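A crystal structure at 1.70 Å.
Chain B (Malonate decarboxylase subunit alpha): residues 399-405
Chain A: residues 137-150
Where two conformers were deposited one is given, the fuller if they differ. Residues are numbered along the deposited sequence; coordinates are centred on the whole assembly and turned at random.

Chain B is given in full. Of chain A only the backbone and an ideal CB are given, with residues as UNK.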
ATOM      1  N   ARG B 399       5.651   9.540  -1.887  1.00  9.14           N
ATOM      2  CA  ARG B 399       5.288  10.909  -1.550  1.00  9.46           C
ATOM      3  C   ARG B 399       4.120  11.014  -0.579  1.00 14.50           C
ATOM      4  O   ARG B 399       3.746  12.131  -0.211  1.00 13.76           O
ATOM      5  CB  ARG B 399       4.995  11.674  -2.830  1.00 13.23           C
ATOM      6  CG  ARG B 399       6.269  11.903  -3.585  1.00 14.84           C
ATOM      7  CD  ARG B 399       5.939  12.149  -5.015  1.00 18.84           C
ATOM      8  NE  ARG B 399       5.320  13.446  -5.222  1.00 22.50           N
ATOM      9  CZ  ARG B 399       6.000  14.552  -5.484  1.00 23.91           C
ATOM     10  NH1 ARG B 399       7.329  14.512  -5.564  1.00 22.85           N
ATOM     11  NH2 ARG B 399       5.345  15.687  -5.672  1.00 16.14           N
ATOM     12  N   GLY B 400       3.544   9.890  -0.154  1.00 11.46           N
ATOM     13  CA  GLY B 400       2.646   9.894   0.985  1.00 12.23           C
ATOM     14  C   GLY B 400       3.338   9.687   2.316  1.00 12.99           C
ATOM     15  O   GLY B 400       2.711   9.829   3.371  1.00 12.16           O
ATOM     16  N   ARG B 401       4.627   9.371   2.299  1.00 11.19           N
ATOM     17  CA  ARG B 401       5.333   9.099   3.546  1.00  8.55           C
ATOM     18  C   ARG B 401       5.594  10.381   4.332  1.00 12.52           C
ATOM     19  O   ARG B 401       6.030  11.399   3.780  1.00 10.27           O
ATOM     20  CB  ARG B 401       6.650   8.380   3.268  1.00  9.43           C
ATOM     21  CG  ARG B 401       7.586   8.390   4.493  1.00  8.50           C
ATOM     22  CD  ARG B 401       8.803   7.478   4.320  1.00 11.23           C
ATOM     23  NE  ARG B 401       9.726   7.666   5.434  1.00 11.92           N
ATOM     24  CZ  ARG B 401      10.734   6.861   5.744  1.00 11.30           C
ATOM     25  NH1 ARG B 401      10.999   5.775   5.015  1.00 10.39           N
ATOM     26  NH2 ARG B 401      11.496   7.164   6.794  1.00 10.27           N
ATOM     27  N   ARG B 402       5.376  10.317   5.648  1.00 11.02           N
ATOM     28  CA  ARG B 402       5.630  11.467   6.507  1.00  9.68           C
ATOM     29  C   ARG B 402       6.574  11.192   7.669  1.00 12.64           C
ATOM     30  O   ARG B 402       7.102  12.162   8.240  1.00 16.51           O
ATOM     31  CB  ARG B 402       4.311  12.013   7.075  1.00 12.94           C
ATOM     32  CG  ARG B 402       3.283  12.467   6.015  1.00 12.89           C
ATOM     33  CD  ARG B 402       3.749  13.717   5.281  1.00 13.62           C
ATOM     34  NE  ARG B 402       2.767  14.208   4.314  1.00 10.63           N
ATOM     35  CZ  ARG B 402       2.804  13.920   3.013  1.00 10.01           C
ATOM     36  NH1 ARG B 402       3.777  13.157   2.532  1.00 11.85           N
ATOM     37  NH2 ARG B 402       1.887  14.414   2.193  1.00 10.28           N
ATOM     38  N   HIS B 403       6.801   9.932   8.054  1.00 10.80           N
ATOM     39  CA  HIS B 403       7.638   9.655   9.215  1.00  9.19           C
ATOM     40  C   HIS B 403       9.112   9.737   8.848  1.00 10.37           C
ATOM     41  O   HIS B 403       9.517   9.345   7.750  1.00 11.04           O
ATOM     42  CB  HIS B 403       7.299   8.289   9.842  1.00 11.14           C
ATOM     43  CG  HIS B 403       7.999   7.110   9.223  1.00 10.29           C
ATOM     44  ND1 HIS B 403       7.571   6.519   8.055  1.00 13.37           N
ATOM     45  CD2 HIS B 403       9.051   6.370   9.652  1.00 13.38           C
ATOM     46  CE1 HIS B 403       8.344   5.485   7.773  1.00 10.27           C
ATOM     47  NE2 HIS B 403       9.253   5.372   8.727  1.00 11.08           N
ATOM     48  N   ASP B 404       9.918  10.244   9.783  1.00 10.72           N
ATOM     49  CA  ASP B 404      11.343  10.437   9.558  1.00 11.51           C
ATOM     50  C   ASP B 404      12.140   9.264  10.124  1.00 13.71           C
ATOM     51  O   ASP B 404      11.767   8.668  11.144  1.00 15.07           O
ATOM     52  CB  ASP B 404      11.838  11.745  10.190  1.00 10.89           C
ATOM     53  CG  ASP B 404      11.545  11.816  11.679  1.00 21.61           C
ATOM     54  OD1 ASP B 404      10.354  11.866  12.046  1.00 23.76           O
ATOM     55  OD2 ASP B 404      12.506  11.813  12.485  1.00 23.80           O
ATOM     56  N   THR B 405      13.208   8.918   9.422  1.00 11.59           N
ATOM     57  CA  THR B 405      14.320   8.109   9.896  1.00 11.74           C
ATOM     58  C   THR B 405      15.593   8.814   9.457  1.00 17.45           C
ATOM     59  O   THR B 405      15.557   9.667   8.563  1.00 11.14           O
ATOM     60  CB  THR B 405      14.303   6.680   9.328  1.00 15.79           C
ATOM     61  OG1 THR B 405      14.404   6.734   7.898  1.00 15.25           O
ATOM     62  CG2 THR B 405      13.043   5.928   9.739  1.00 10.92           C
TER
ATOM     63  N   UNK A 137       6.565  12.092  21.114  1.00 17.06           N
ATOM     64  CA  UNK A 137       6.140  11.698  19.776  1.00 16.47           C
ATOM     65  C   UNK A 137       7.272  10.967  19.072  1.00 18.44           C
ATOM     66  O   UNK A 137       8.425  11.416  19.080  1.00 19.50           O
ATOM     67  CB  UNK A 137       5.699  12.916  18.962  1.00 16.47           C
ATOM     68  N   UNK A 138       6.951   9.819  18.482  1.00 14.54           N
ATOM     69  CA  UNK A 138       7.824   9.222  17.488  1.00 16.70           C
ATOM     70  C   UNK A 138       7.667   9.948  16.170  1.00 13.84           C
ATOM     71  O   UNK A 138       8.516  10.762  15.789  1.00 18.08           O
ATOM     72  CB  UNK A 138       7.526   7.731  17.321  1.00 16.70           C
ATOM     73  N   UNK A 139       6.559   9.691  15.478  1.00 14.52           N
ATOM     74  CA  UNK A 139       6.239  10.418  14.260  1.00 16.68           C
ATOM     75  C   UNK A 139       4.745  10.326  14.028  1.00 10.24           C
ATOM     76  O   UNK A 139       4.067   9.435  14.557  1.00 13.17           O
ATOM     77  CB  UNK A 139       7.017   9.872  13.061  1.00 16.68           C
ATOM     78  N   UNK A 140       4.247  11.255  13.225  1.00 13.22           N
ATOM     79  CA  UNK A 140       2.881  11.213  12.715  1.00 14.73           C
ATOM     80  C   UNK A 140       2.907  10.596  11.324  1.00 16.49           C
ATOM     81  O   UNK A 140       3.722  10.986  10.484  1.00 13.13           O
ATOM     82  CB  UNK A 140       2.254  12.608  12.686  1.00 14.73           C
ATOM     83  N   UNK A 141       2.015   9.640  11.081  1.00  8.98           N
ATOM     84  CA  UNK A 141       2.016   8.800   9.891  1.00  8.65           C
ATOM     85  C   UNK A 141       0.711   8.960   9.125  1.00 14.71           C
ATOM     86  O   UNK A 141      -0.281   9.438   9.663  1.00 13.16           O
ATOM     87  CB  UNK A 141       2.236   7.333  10.267  1.00  8.65           C
ATOM     88  N   UNK A 142       0.692   8.500   7.878  1.00  9.66           N
ATOM     89  CA  UNK A 142      -0.593   8.154   7.276  1.00  7.86           C
ATOM     90  C   UNK A 142      -0.889   6.685   7.610  1.00 10.57           C
ATOM     91  O   UNK A 142       0.006   5.934   7.973  1.00 10.03           O
ATOM     92  CB  UNK A 142      -0.581   8.390   5.764  1.00  7.86           C
ATOM     93  N   UNK A 143      -2.168   6.299   7.559  1.00 10.46           N
ATOM     94  CA  UNK A 143      -2.587   5.013   8.131  1.00  8.33           C
ATOM     95  C   UNK A 143      -1.744   3.839   7.639  1.00  9.71           C
ATOM     96  O   UNK A 143      -1.156   3.101   8.437  1.00  8.49           O
ATOM     97  CB  UNK A 143      -4.058   4.753   7.800  1.00  8.33           C
ATOM     98  N   UNK A 144      -1.714   3.611   6.324  1.00 13.31           N
ATOM     99  CA  UNK A 144      -1.054   2.391   5.872  1.00  8.74           C
ATOM    100  C   UNK A 144       0.459   2.485   5.989  1.00  9.61           C
ATOM    101  O   UNK A 144       1.126   1.449   6.003  1.00  9.03           O
ATOM    102  CB  UNK A 144      -1.443   2.087   4.424  1.00  8.74           C
ATOM    103  N   UNK A 145       1.019   3.697   6.088  1.00 10.69           N
ATOM    104  CA  UNK A 145       2.422   3.836   6.481  1.00  9.94           C
ATOM    105  C   UNK A 145       2.654   3.298   7.889  1.00 11.35           C
ATOM    106  O   UNK A 145       3.625   2.569   8.143  1.00 10.12           O
ATOM    107  CB  UNK A 145       2.855   5.301   6.402  1.00  9.94           C
ATOM    108  N   UNK A 146       1.765   3.640   8.822  1.00  8.53           N
ATOM    109  CA  UNK A 146       1.908   3.128  10.180  1.00  7.54           C
ATOM    110  C   UNK A 146       1.754   1.607  10.197  1.00 10.15           C
ATOM    111  O   UNK A 146       2.538   0.913  10.854  1.00  8.92           O
ATOM    112  CB  UNK A 146       0.881   3.778  11.109  1.00  7.54           C
ATOM    113  N   UNK A 147       0.763   1.061   9.470  1.00  7.14           N
ATOM    114  CA  UNK A 147       0.636  -0.401   9.437  1.00  7.00           C
ATOM    115  C   UNK A 147       1.917  -1.050   8.931  1.00 10.58           C
ATOM    116  O   UNK A 147       2.298  -2.139   9.382  1.00 11.39           O
ATOM    117  CB  UNK A 147      -0.543  -0.817   8.555  1.00  7.00           C
ATOM    118  N   UNK A 148       2.561  -0.424   7.946  1.00 10.06           N
ATOM    119  CA  UNK A 148       3.724  -1.037   7.315  0.52  9.14           C
ATOM    120  C   UNK A 148       4.904  -1.134   8.271  1.00  8.58           C
ATOM    121  O   UNK A 148       5.719  -2.047   8.137  1.00  8.25           O
ATOM    122  CB  UNK A 148       4.128  -0.243   6.071  0.52  9.14           C
ATOM    123  N   UNK A 149       5.012  -0.211   9.227  1.00  8.47           N
ATOM    124  CA  UNK A 149       6.119  -0.261  10.172  1.00 10.03           C
ATOM    125  C   UNK A 149       5.994  -1.412  11.151  1.00  9.15           C
ATOM    126  O   UNK A 149       6.995  -1.772  11.787  1.00  8.73           O
ATOM    127  CB  UNK A 149       6.212   1.059  10.940  1.00 10.03           C
ATOM    128  N   UNK A 150       4.800  -2.008  11.269  1.00  7.93           N
ATOM    129  CA  UNK A 150       4.580  -3.129  12.177  1.00  9.42           C
ATOM    130  C   UNK A 150       5.340  -4.398  11.785  1.00  9.72           C
ATOM    131  O   UNK A 150       5.388  -5.330  12.598  1.00  8.94           O
ATOM    132  CB  UNK A 150       3.083  -3.438  12.247  1.00  9.42           C
TER

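Position 137 lies in a strand, with nothing of chain B within 5.5 Å of its ideal CB; a beta-branched residue would suit the strand, and Ile A137 is deposited. At 138 the CA-to-CB direction is sideways and chain B sets no limit, so many side chains would be tolerated. It is Gly A138, whose O accepts from water 1, which also donates to Asp B404 OD1.

Position 139 points toward chain B, and its ideal CB already stands 3.6 Å from His B403 CB and 4.0 Å from Asp B404 OD1. With so little room in front of it, a small side chain fits best: Ala A139. Position 140 points sideways, free of chain B, and its strand angles suit a beta-branched residue, such as Val, Ile or Thr. Ile A140 leads its side-chain end away, while its backbone O lies 3.6 Å from Arg B402 CB.

From 141 the bond runs sideways, but a longer side chain could swing back to His B403; a flat ring or an apolar chain would serve. His A141, chi1 m, lays one ring face under His B403 CB, 4.0 Å from CB to ring centroid. The two imidazoles are near parallel but slid apart and barely overlap.

Position 142 points toward Gly B400 O and immediately precedes a helix, where Ser, Thr, Asp or Asn are common. Thr A142 makes no capping bond with its side chain, and its CG2 lies 3.6 Å from Gly B400 O. At 143 and 144, helical and out of reach, any helix-tolerant side chain would do: Tyr A143 and Ile A144.

Position 145 points toward the backbone N atoms of Arg B402 and His B403 and the ring ND1 of His B403, a cluster of donors calling for an acceptor. The ideal CB is 5.1 Å from His B403 ND1, so Glu or Gln could extend to it, with Glu favoured if the histidine is charged. Glu A145, extended (t, t), accepts at OE1 from His B403 N (2.8 Å), Arg B402 N (3.1 Å) and, very short, His B403 ND1 (2.5 Å). Its OE2 accepts from Thr A142 N at 3.0 Å, bracing the carboxylate.

Chain B sets no demand at 146, 147 and 148, where most helical residues would do: Leu A146, Tyr A147 and Ser A148. Position 149 points toward chain B from a distance, so a long side chain is needed to reach the His B403 ring; Arg, Lys or Met could. Arg A149 sets CD over one ring face, 3.8 Å from the His B403 centroid, and NH1 donates to His A141 NE2 at 2.9 Å. Position 150, out of reach, is equally unconstrained by chain B; it is Leu A150.

Chain A 137-150: IGAIHTYIELYSRL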
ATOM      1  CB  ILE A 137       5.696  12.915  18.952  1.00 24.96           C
ATOM      2  CG1 ILE A 137       4.446  13.540  19.550  1.00 31.87           C
ATOM      3  CG2 ILE A 137       5.352  12.482  17.529  1.00 23.73           C
ATOM      4  CD1 ILE A 137       3.179  12.762  19.258  1.00 24.42           C
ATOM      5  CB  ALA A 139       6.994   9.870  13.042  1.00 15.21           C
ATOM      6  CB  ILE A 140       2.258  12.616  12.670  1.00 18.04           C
ATOM      7  CG1 ILE A 140       2.594  13.392  13.949  1.00 22.32           C
ATOM      8  CG2 ILE A 140       0.758  12.496  12.467  1.00 17.74           C
ATOM      9  CD1 ILE A 140       2.183  14.841  13.884  1.00 27.16           C
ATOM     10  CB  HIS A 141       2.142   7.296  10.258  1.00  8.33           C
ATOM     11  CG  HIS A 141       3.325   6.948  11.110  1.00  9.49           C
ATOM     12  ND1 HIS A 141       3.484   7.390  12.409  1.00  8.95           N
ATOM     13  CD2 HIS A 141       4.396   6.160  10.851  1.00  8.68           C
ATOM     14  CE1 HIS A 141       4.608   6.904  12.902  1.00 16.20           C
ATOM     15  NE2 HIS A 141       5.171   6.140  11.982  1.00 10.35           N
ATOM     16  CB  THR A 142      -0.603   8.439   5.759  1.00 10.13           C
ATOM     17  OG1 THR A 142      -1.933   8.281   5.220  1.00  9.50           O
ATOM     18  CG2 THR A 142       0.375   7.566   4.986  1.00  8.95           C
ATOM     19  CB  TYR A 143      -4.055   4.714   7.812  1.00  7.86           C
ATOM     20  CG  TYR A 143      -5.071   5.575   8.522  1.00  7.65           C
ATOM     21  CD1 TYR A 143      -4.988   5.818   9.891  1.00  8.71           C
ATOM     22  CD2 TYR A 143      -6.127   6.137   7.809  1.00 13.42           C
ATOM     23  CE1 TYR A 143      -5.927   6.607  10.525  1.00  8.83           C
ATOM     24  CE2 TYR A 143      -7.063   6.924   8.437  1.00 13.28           C
ATOM     25  CZ  TYR A 143      -6.969   7.145   9.785  1.00 13.39           C
ATOM     26  OH  TYR A 143      -7.905   7.928  10.409  1.00 15.81           O
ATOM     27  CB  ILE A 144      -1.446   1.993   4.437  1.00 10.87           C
ATOM     28  CG1 ILE A 144      -1.035   3.067   3.431  1.00 10.25           C
ATOM     29  CG2 ILE A 144      -2.942   1.666   4.382  1.00 14.04           C
ATOM     30  CD1 ILE A 144      -1.257   2.638   1.997  1.00 12.46           C
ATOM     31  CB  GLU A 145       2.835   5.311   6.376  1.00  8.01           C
ATOM     32  CG  GLU A 145       4.249   5.651   6.821  1.00  8.43           C
ATOM     33  CD  GLU A 145       4.457   7.167   6.907  1.00 12.31           C
ATOM     34  OE1 GLU A 145       5.620   7.609   7.030  1.00 11.62           O
ATOM     35  OE2 GLU A 145       3.446   7.911   6.891  1.00 11.92           O
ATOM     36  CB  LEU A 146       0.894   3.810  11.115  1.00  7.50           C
ATOM     37  CG  LEU A 146       0.964   3.444  12.604  1.00  8.01           C
ATOM     38  CD1 LEU A 146       2.284   3.883  13.201  1.00 10.32           C
ATOM     39  CD2 LEU A 146      -0.180   4.072  13.386  1.00 12.20           C
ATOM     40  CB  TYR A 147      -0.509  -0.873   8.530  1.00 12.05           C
ATOM     41  CG  TYR A 147      -1.867  -0.244   8.718  1.00 11.77           C
ATOM     42  CD1 TYR A 147      -2.254   0.296   9.933  1.00 11.24           C
ATOM     43  CD2 TYR A 147      -2.782  -0.210   7.649  1.00  8.42           C
ATOM     44  CE1 TYR A 147      -3.492   0.889  10.083  1.00  7.85           C
ATOM     45  CE2 TYR A 147      -4.019   0.383   7.788  1.00 12.51           C
ATOM     46  CZ  TYR A 147      -4.370   0.928   9.006  1.00 13.06           C
ATOM     47  OH  TYR A 147      -5.600   1.510   9.175  1.00 13.40           O
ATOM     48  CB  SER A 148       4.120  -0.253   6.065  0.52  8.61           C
ATOM     49  OG  SER A 148       4.850   0.911   6.416  0.52 10.02           O
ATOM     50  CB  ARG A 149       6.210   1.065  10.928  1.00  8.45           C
ATOM     51  CG  ARG A 149       6.568   2.217  10.008  1.00  8.64           C
ATOM     52  CD  ARG A 149       6.899   3.466  10.790  1.00  8.94           C
ATOM     53  NE  ARG A 149       8.171   3.336  11.496  1.00 10.18           N
ATOM     54  CZ  ARG A 149       8.628   4.228  12.372  1.00 17.61           C
ATOM     55  NH1 ARG A 149       7.900   5.287  12.695  1.00 10.87           N
ATOM     56  NH2 ARG A 149       9.801   4.044  12.960  1.00 14.64           N
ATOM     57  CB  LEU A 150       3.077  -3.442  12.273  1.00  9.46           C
ATOM     58  CG  LEU A 150       2.163  -2.289  12.702  1.00 10.26           C
ATOM     59  CD1 LEU A 150       0.715  -2.780  12.744  1.00 10.64           C
ATOM     60  CD2 LEU A 150       2.568  -1.717  14.049  1.00  7.74           C
TER
HETATM   61  O   HOH W   1       8.891  13.136  13.721  1.00 26.95           O
HETATM   62  O   HOH W   2      10.481   9.514  14.142  1.00 34.41           O
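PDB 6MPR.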